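Local coordinates for protein 2-aminomuconic 6-semialdehyde dehydrogenase (Pseudomonas sp., PDB 7BZV) that probably oxidises 2-aminomuconic 6-semialdehyde with NAD+ in the meta-cleavage pathway of 2-aminophenol breakdown, working as a tetrameric aldehyde dehydrogenase, at residues M88-K93 / D181-A186. Residues are numbered along the deposited sequence; the frame is centred on the assembly and turned at random.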
# COMPACT_ATOMS: atom_id res chain seq x y z
N MET B 88 2.08 -18.55 -35.33
CA MET B 88 2.95 -18.23 -36.46
C MET B 88 2.21 -18.38 -37.78
O MET B 88 2.42 -17.60 -38.71
CB MET B 88 4.19 -19.12 -36.41
CG MET B 88 5.14 -18.58 -35.36
SD MET B 88 6.76 -19.31 -35.23
CE MET B 88 6.50 -20.83 -34.54
N ALA B 89 1.32 -19.37 -37.89
CA ALA B 89 0.60 -19.56 -39.15
C ALA B 89 -0.33 -18.39 -39.40
O ALA B 89 -0.41 -17.87 -40.52
CB ALA B 89 -0.19 -20.87 -39.12
N ASP B 90 -1.04 -17.94 -38.35
CA ASP B 90 -2.03 -16.88 -38.51
C ASP B 90 -1.39 -15.56 -38.87
O ASP B 90 -1.96 -14.76 -39.63
CB ASP B 90 -2.84 -16.71 -37.22
CG ASP B 90 -3.84 -17.82 -36.97
OD1 ASP B 90 -3.98 -18.74 -37.80
OD2 ASP B 90 -4.51 -17.75 -35.91
N THR B 91 -0.21 -15.29 -38.31
CA THR B 91 0.36 -13.96 -38.37
C THR B 91 1.59 -13.82 -39.25
O THR B 91 1.94 -12.69 -39.58
CB THR B 91 0.79 -13.49 -36.97
OG1 THR B 91 1.82 -14.37 -36.50
CG2 THR B 91 -0.42 -13.48 -35.99
N GLY B 92 2.31 -14.91 -39.55
CA GLY B 92 3.62 -14.77 -40.17
C GLY B 92 4.73 -14.31 -39.24
O GLY B 92 5.83 -13.96 -39.70
N LYS B 93 4.48 -14.32 -37.94
CA LYS B 93 5.49 -13.92 -36.97
C LYS B 93 6.74 -14.77 -37.14
O LYS B 93 6.63 -16.01 -37.18
CB LYS B 93 4.99 -14.11 -35.54
CG LYS B 93 4.12 -13.01 -34.99
CD LYS B 93 3.36 -13.49 -33.78
CE LYS B 93 2.35 -12.42 -33.30
NZ LYS B 93 3.10 -11.18 -32.89
N ASP B 181 -8.52 -12.28 -38.24
CA ASP B 181 -7.27 -12.73 -38.84
C ASP B 181 -6.52 -13.72 -37.96
O ASP B 181 -5.63 -14.42 -38.46
CB ASP B 181 -6.33 -11.56 -39.11
CG ASP B 181 -6.71 -10.79 -40.32
OD1 ASP B 181 -6.40 -11.21 -41.45
OD2 ASP B 181 -7.33 -9.74 -40.14
N THR B 182 -6.79 -13.75 -36.66
CA THR B 182 -5.96 -14.51 -35.74
C THR B 182 -6.84 -15.32 -34.81
O THR B 182 -6.85 -15.10 -33.59
CB THR B 182 -5.00 -13.57 -35.01
OG1 THR B 182 -5.72 -12.49 -34.38
CG2 THR B 182 -4.07 -12.96 -36.00
N PRO B 183 -7.57 -16.31 -35.34
CA PRO B 183 -8.48 -17.11 -34.50
C PRO B 183 -7.81 -18.24 -33.72
O PRO B 183 -8.42 -18.77 -32.78
CB PRO B 183 -9.48 -17.69 -35.51
CG PRO B 183 -8.62 -17.83 -36.80
CD PRO B 183 -7.74 -16.61 -36.79
N GLY B 184 -6.60 -18.64 -34.10
CA GLY B 184 -6.03 -19.89 -33.63
C GLY B 184 -5.71 -20.00 -32.15
O GLY B 184 -6.20 -20.90 -31.45
N THR B 185 -4.85 -19.11 -31.66
CA THR B 185 -4.44 -19.27 -30.27
C THR B 185 -5.63 -19.10 -29.34
O THR B 185 -5.67 -19.71 -28.27
CB THR B 185 -3.28 -18.32 -29.91
OG1 THR B 185 -3.52 -16.99 -30.36
CG2 THR B 185 -1.99 -18.82 -30.59
N ALA B 186 -6.63 -18.29 -29.74
CA ALA B 186 -7.81 -18.14 -28.90
C ALA B 186 -8.59 -19.43 -28.85
O ALA B 186 -9.12 -19.81 -27.79
CB ALA B 186 -8.72 -17.01 -29.42
O HOH W 1 -3.74 -16.99 -33.36
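Asp90, one residue before the end of helix 80-91, presents its carboxylate to the start of helix 184-196, which links parallel strands 173-177 and 203-205 in a Rossmann-like crossover, as in the NAD-binding domain of aldehyde dehydrogenases. Its CG lies anti to the carbonyl carbon (chi1 -74°), which carries OD2 out to Gly184 N. That N-H gives OD2 a hydrogen bond of 2.9 Å, nearly in line with the C-O bond, with an angle of 152° at the hydrogen. A water donates to Asp90 OD2 at 2.8 Å and accepts from the backbone N of Thr185. Gly184 has no side chain, and a CB there would collide with OD2. Pro183 rests its CD 3.5 Å from the same oxygen.

The close apolar part lies beside this polar joint, where the methyls Thr91 CG2 and Thr182 CG2 meet at 3.7 Å. The hydroxyl of Thr91 turns back to its own chain, accepting from Lys93 N in an ST turn and bonding to Glu87 O. Toward Asp181 the contact slackens: only its carbonyl O nears Asp90 CB, at 3.8 Å; Asp181 is partly exposed, and its OD2 is hydrogen-bonded to a glycerol, probably from the crystallisation liquor. An alanine at Asp90 would probably leave the Gly184 N-H without its acceptor and the water without one of its partners. The carboxylate's charge probably complements the partial positive charge of the helix start; Asp22 OD2, close to OD1, would tend to raise the pKa of one of the two acids, which the donors to OD2 may partly offset.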